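Long-range contacts in tetratricopeptide TPR_2 repeat protein (Thermobaculum terrenum, PDB 5DJS), which is of unknown function but combines tetratricopeptide repeats with a GT-B-type glycosyltransferase family 41 region, here modelled with uridine-5'-diphosphate: residues I240-S245 with V265-A270; D285-P290 with L452-L457. The protein carries 1 engineered substitution. All blocks are in the same frame, centred on the assembly; numbering follows the deposited sequence.

The two contacts follow one another along the chain and do not touch: their centres lie about 20 Å apart and their nearest atoms about 6 Å apart. Interaction 1 lies within the first of two six-stranded parallel sheets, whereas interaction 2 joins the loop after a strand of that sheet to a helix in the half of the fold built on the second. Strand 281-285 links them, running beside strand 263-266 and ending at D285. Y308 is a further link, its O accepting from W267 NE1 and its N forming a weak bond to D285 OD2. UDP sits in a pocket that includes F336, R338 and T423; the side chain of A269 in interaction 1 is about 10 Å from the ligand.

Interaction 1. Residues I240-S245 with V265-A270; sequences ILVDLS and VTWLAA
With CG of D243 anti to its backbone N (chi1 166°) and OG1 of T266 anti to its own (chi1 -164°), carboxylate and hydroxyl lie side by side; the two residues are bridge partners, and their side chains leave the sheet on the same face. T266 OG1 donates to D243 OD2 over 2.7 Å, meeting the carboxylate from above its plane. Behind this polar pair the backbones form a parallel ladder. V265 N donates to L241 O (2.9 Å), D243 N to V265 O (2.7 Å) and W267 N to D243 O (3.1 Å), the last nearly straight at 168°; V265 thus bonds to the residues flanking V242, and D243 to those flanking T266. The strands 240-243 and 263-266 belong to a beta-alpha-beta unit with helix 253-257, inside the first parallel sheet of the GT-B architecture. On the other face V242 and V265 present apolar side chains. V242 CG1, anti to its backbone N, also approaches W267 CB at 4.2 Å and lies at the edge of the indole. Past the strand end L244 runs alongside W267, its CD1 3.5 Å from W267 CE3, while its CG meets L268 CD2 at 4.1 Å in an oblique crossing. L268 has a positive phi and its CB lies over one face of the indole; A269, next in this turn, sets its methyl beside the carbonyl oxygens of L244 and S245. Helix 176-187 adds L181, V184 and F180 around these side chains, and W267 NE1 is bonded to Y308 O. The carboxylate of D243 is buried, yet its OD1 also accepts from W246 N and, weakly, from S245 N. Donors at both oxygens would favour the ionised form of D243, so a negative charge is probably held where the strand gives way to the loop.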
loop_
_atom_site.group_PDB
_atom_site.type_symbol
_atom_site.label_atom_id
_atom_site.label_comp_id
_atom_site.label_asym_id
_atom_site.label_seq_id
_atom_site.Cartn_x
_atom_site.Cartn_y
_atom_site.Cartn_z
ATOM N N ILE A 240 6.308 -22.222 4.816
ATOM C CA ILE A 240 6.608 -20.799 4.772
ATOM C C ILE A 240 5.302 -20.066 4.514
ATOM O O ILE A 240 4.691 -20.251 3.460
ATOM C CB ILE A 240 7.639 -20.488 3.669
ATOM C CG1 ILE A 240 8.942 -21.248 3.956
ATOM C CG2 ILE A 240 7.900 -18.987 3.589
ATOM C CD1 ILE A 240 10.017 -21.127 2.903
ATOM N N LEU A 241 4.864 -19.262 5.480
ATOM C CA LEU A 241 3.639 -18.475 5.330
ATOM C C LEU A 241 4.061 -17.038 5.138
ATOM O O LEU A 241 4.913 -16.543 5.883
ATOM C CB LEU A 241 2.747 -18.619 6.553
ATOM C CG LEU A 241 1.285 -18.202 6.374
ATOM C CD1 LEU A 241 0.521 -19.162 5.479
ATOM C CD2 LEU A 241 0.607 -18.114 7.741
ATOM N N VAL A 242 3.481 -16.379 4.134
ATOM C CA VAL A 242 3.886 -15.026 3.748
ATOM C C VAL A 242 2.727 -14.049 3.897
ATOM O O VAL A 242 1.646 -14.241 3.325
ATOM C CB VAL A 242 4.427 -14.963 2.303
ATOM C CG1 VAL A 242 5.080 -13.610 2.032
ATOM C CG2 VAL A 242 5.448 -16.069 2.063
ATOM N N ASP A 243 2.974 -13.014 4.700
ATOM C CA ASP A 243 2.055 -11.890 4.865
ATOM C C ASP A 243 2.306 -10.902 3.743
ATOM O O ASP A 243 3.319 -10.207 3.740
ATOM C CB ASP A 243 2.290 -11.189 6.203
ATOM C CG ASP A 243 1.601 -9.839 6.282
ATOM O OD1 ASP A 243 0.408 -9.754 5.880
ATOM O OD2 ASP A 243 2.267 -8.873 6.734
ATOM N N LEU A 244 1.370 -10.843 2.815
ATOM C CA LEU A 244 1.431 -9.901 1.712
ATOM C C LEU A 244 0.766 -8.564 2.020
ATOM O O LEU A 244 1.092 -7.580 1.364
ATOM C CB LEU A 244 0.787 -10.512 0.460
ATOM C CG LEU A 244 1.656 -11.142 -0.639
ATOM C CD1 LEU A 244 2.988 -11.699 -0.173
ATOM C CD2 LEU A 244 0.830 -12.222 -1.317
ATOM N N SER A 245 -0.155 -8.523 2.986
ATOM C CA SER A 245 -0.949 -7.315 3.242
ATOM C C SER A 245 -0.318 -6.295 4.183
ATOM O O SER A 245 -0.400 -5.096 3.918
ATOM C CB SER A 245 -2.351 -7.672 3.739
ATOM O OG SER A 245 -3.136 -8.204 2.677
ATOM N N VAL A 265 6.939 -14.854 7.162
ATOM C CA VAL A 265 7.596 -13.793 6.397
ATOM C C VAL A 265 6.605 -12.689 6.043
ATOM O O VAL A 265 5.468 -12.970 5.631
ATOM C CB VAL A 265 8.125 -14.351 5.058
ATOM C CG1 VAL A 265 8.797 -13.265 4.231
ATOM C CG2 VAL A 265 9.083 -15.507 5.278
ATOM N N THR A 266 7.039 -11.435 6.166
ATOM C CA THR A 266 6.258 -10.294 5.645
ATOM C C THR A 266 7.014 -9.682 4.451
ATOM O O THR A 266 8.222 -9.445 4.526
ATOM C CB THR A 266 5.901 -9.264 6.757
ATOM O OG1 THR A 266 4.863 -8.390 6.294
ATOM C CG2 THR A 266 7.111 -8.441 7.230
ATOM N N TRP A 267 6.303 -9.465 3.349
ATOM C CA TRP A 267 6.916 -9.032 2.089
ATOM C C TRP A 267 5.891 -8.316 1.193
ATOM O O TRP A 267 4.688 -8.634 1.239
ATOM C CB TRP A 267 7.507 -10.243 1.337
ATOM C CG TRP A 267 7.920 -9.927 -0.084
ATOM C CD1 TRP A 267 8.974 -9.155 -0.481
ATOM C CD2 TRP A 267 7.272 -10.362 -1.283
ATOM N NE1 TRP A 267 9.024 -9.083 -1.851
ATOM C CE2 TRP A 267 7.991 -9.816 -2.368
ATOM C CE3 TRP A 267 6.159 -11.168 -1.547
ATOM C CZ2 TRP A 267 7.629 -10.040 -3.693
ATOM C CZ3 TRP A 267 5.793 -11.394 -2.873
ATOM C CH2 TRP A 267 6.527 -10.831 -3.928
ATOM N N LEU A 268 6.382 -7.344 0.411
ATOM C CA LEU A 268 5.638 -6.664 -0.664
ATOM C C LEU A 268 4.954 -5.371 -0.223
ATOM O O LEU A 268 5.219 -4.323 -0.783
ATOM C CB LEU A 268 4.644 -7.602 -1.368
ATOM C CG LEU A 268 3.986 -7.117 -2.649
ATOM C CD1 LEU A 268 4.971 -7.201 -3.782
ATOM C CD2 LEU A 268 2.801 -7.986 -2.994
ATOM N N ALA A 269 4.091 -5.451 0.781
ATOM C CA ALA A 269 3.350 -4.292 1.282
ATOM C C ALA A 269 4.067 -3.620 2.443
ATOM O O ALA A 269 3.864 -2.432 2.694
ATOM C CB ALA A 269 1.943 -4.708 1.704
ATOM N N ALA A 270 4.901 -4.375 3.152
ATOM C CA ALA A 270 5.578 -3.872 4.326
ATOM C C ALA A 270 6.422 -2.671 3.962
ATOM O O ALA A 270 7.169 -2.712 2.993
ATOM C CB ALA A 270 6.438 -4.958 4.950
#

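Interaction 2. Residues D285-P290 with L452-L457; sequences DQHLCP and LRWAGL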
loop_
_atom_site.group_PDB
_atom_site.type_symbol
_atom_site.label_atom_id
_atom_site.label_comp_id
_atom_site.label_asym_id
_atom_site.label_seq_id
_atom_site.Cartn_x
_atom_site.Cartn_y
_atom_site.Cartn_z
ATOM N N ASP A 285 15.623 -5.344 0.527
ATOM C CA ASP A 285 16.843 -5.398 -0.295
ATOM C C ASP A 285 17.913 -4.435 0.231
ATOM O O ASP A 285 17.665 -3.696 1.192
ATOM C CB ASP A 285 16.536 -5.203 -1.791
ATOM C CG ASP A 285 16.286 -3.762 -2.184
ATOM O OD1 ASP A 285 17.173 -2.913 -1.935
ATOM O OD2 ASP A 285 15.235 -3.497 -2.818
ATOM N N GLN A 286 19.089 -4.448 -0.391
ATOM C CA GLN A 286 20.277 -3.796 0.183
ATOM C C GLN A 286 20.248 -2.278 0.153
ATOM O O GLN A 286 20.830 -1.640 1.024
ATOM C CB GLN A 286 21.538 -4.291 -0.509
ATOM C CG GLN A 286 21.796 -5.766 -0.292
ATOM C CD GLN A 286 23.028 -6.237 -1.028
ATOM O OE1 GLN A 286 23.148 -6.055 -2.247
ATOM N NE2 GLN A 286 23.959 -6.840 -0.300
ATOM N N HIS A 287 19.579 -1.710 -0.847
ATOM C CA HIS A 287 19.352 -0.264 -0.911
ATOM C C HIS A 287 18.144 0.147 -0.074
ATOM O O HIS A 287 18.165 1.192 0.590
ATOM C CB HIS A 287 19.158 0.180 -2.355
ATOM C CG HIS A 287 20.327 -0.125 -3.242
ATOM N ND1 HIS A 287 21.635 0.048 -2.840
ATOM C CD2 HIS A 287 20.382 -0.570 -4.521
ATOM C CE1 HIS A 287 22.445 -0.291 -3.828
ATOM N NE2 HIS A 287 21.709 -0.670 -4.858
ATOM N N LEU A 288 17.102 -0.682 -0.104
ATOM C CA LEU A 288 15.845 -0.409 0.600
ATOM C C LEU A 288 15.961 -0.370 2.125
ATOM O O LEU A 288 15.285 0.441 2.758
ATOM C CB LEU A 288 14.769 -1.433 0.194
ATOM C CG LEU A 288 13.342 -1.220 0.731
ATOM C CD1 LEU A 288 12.748 0.086 0.225
ATOM C CD2 LEU A 288 12.441 -2.379 0.348
ATOM N N CYS A 289 16.802 -1.241 2.693
ATOM C CA CYS A 289 16.973 -1.389 4.148
ATOM C C CYS A 289 18.402 -0.970 4.532
ATOM O O CYS A 289 19.336 -1.760 4.359
ATOM C CB CYS A 289 16.735 -2.862 4.555
ATOM S SG CYS A 289 15.201 -3.643 3.970
ATOM N N PRO A 290 18.593 0.264 5.056
ATOM C CA PRO A 290 19.971 0.769 5.262
ATOM C C PRO A 290 20.768 0.038 6.345
ATOM O O PRO A 290 20.172 -0.626 7.167
ATOM C CB PRO A 290 19.758 2.236 5.652
ATOM C CG PRO A 290 18.391 2.279 6.237
ATOM C CD PRO A 290 17.587 1.253 5.480
ATOM N N LEU A 452 15.534 2.863 -8.453
ATOM C CA LEU A 452 16.394 3.667 -9.315
ATOM C C LEU A 452 17.869 3.227 -9.265
ATOM O O LEU A 452 18.516 3.104 -10.312
ATOM C CB LEU A 452 16.261 5.157 -8.961
ATOM C CG LEU A 452 14.904 5.831 -9.227
ATOM C CD1 LEU A 452 14.930 7.250 -8.703
ATOM C CD2 LEU A 452 14.527 5.833 -10.700
ATOM N N ARG A 453 18.393 2.978 -8.067
ATOM C CA ARG A 453 19.769 2.486 -7.925
ATOM C C ARG A 453 19.982 1.144 -8.659
ATOM O O ARG A 453 20.935 0.994 -9.421
ATOM C CB ARG A 453 20.153 2.349 -6.451
ATOM C CG ARG A 453 20.390 3.675 -5.742
ATOM C CD ARG A 453 21.132 3.481 -4.424
ATOM N NE ARG A 453 21.368 4.749 -3.726
ATOM C CZ ARG A 453 22.285 5.670 -4.058
ATOM N NH1 ARG A 453 23.101 5.511 -5.106
ATOM N NH2 ARG A 453 22.386 6.781 -3.326
ATOM N N TRP A 454 19.065 0.198 -8.458
ATOM C CA TRP A 454 19.124 -1.109 -9.135
ATOM C C TRP A 454 18.935 -1.044 -10.656
ATOM O O TRP A 454 19.368 -1.956 -11.355
ATOM C CB TRP A 454 18.089 -2.083 -8.554
ATOM C CG TRP A 454 18.383 -2.547 -7.162
ATOM C CD1 TRP A 454 17.600 -2.368 -6.065
ATOM C CD2 TRP A 454 19.536 -3.277 -6.719
ATOM N NE1 TRP A 454 18.189 -2.939 -4.959
ATOM C CE2 TRP A 454 19.376 -3.511 -5.333
ATOM C CE3 TRP A 454 20.688 -3.756 -7.357
ATOM C CZ2 TRP A 454 20.329 -4.197 -4.568
ATOM C CZ3 TRP A 454 21.638 -4.443 -6.600
ATOM C CH2 TRP A 454 21.451 -4.657 -5.217
ATOM N N ALA A 455 18.286 0.005 -11.161
ATOM C CA ALA A 455 18.077 0.174 -12.603
ATOM C C ALA A 455 19.127 1.094 -13.273
ATOM O O ALA A 455 18.939 1.515 -14.415
ATOM C CB ALA A 455 16.666 0.691 -12.855
ATOM N N GLY A 456 20.221 1.406 -12.572
ATOM C CA GLY A 456 21.292 2.241 -13.127
ATOM C C GLY A 456 21.114 3.745 -12.963
ATOM O O GLY A 456 22.051 4.501 -13.204
ATOM N N LEU A 457 19.943 4.184 -12.502
ATOM C CA LEU A 457 19.584 5.600 -12.476
ATOM C C LEU A 457 19.858 6.280 -11.120
ATOM O O LEU A 457 19.026 7.012 -10.613
ATOM C CB LEU A 457 18.112 5.750 -12.886
ATOM C CG LEU A 457 17.746 5.207 -14.275
ATOM C CD1 LEU A 457 16.245 5.062 -14.439
ATOM C CD2 LEU A 457 18.287 6.106 -15.370
#
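The C-terminal end of helix 447-454, which leads into strand 461-462 of the second parallel sheet, meets the turn that follows strand 281-285 of the first, so the contact spans the two halves of the GT-B fold. W454 and D285 reach toward each other tip to tip. The indole NE1 donates to D285 OD1 over 3.2 Å, almost straight (175°), staying in the ring plane but meeting the carboxylate from above its own plane. OD1 is gripped again by L288 N at 2.9 Å, an Asx motif that ties the aspartate to its turn; CG sits in the crowded position between N and carbonyl carbon, and OD2 bonds to S450 OG. Across from this turn, helix 447-454 ends in a Schellman motif, with L457 N bonded to L452 O and G456 N to R453 O, and G456 at positive phi as its C-prime residue. H287 touches both R453 and W454. Its CD2 stands over one face of the indole, 3.2 Å from W454 CE2, the two rings inclined at 42°. R453 makes a CH-pi contact over one face of the imidazole: its CD lies above the ring centre, 3.9 Å from the centroid, while R453 CB is 3.5 Å from H287 CD2. The arginine extends from CG to NE, and NE forms a salt bridge with E439, which may offset its charge beside the histidine. At the indole edge Q286 OE1 approaches W454 CH2 at 3.7 Å, with amide and ring planes nearly coplanar.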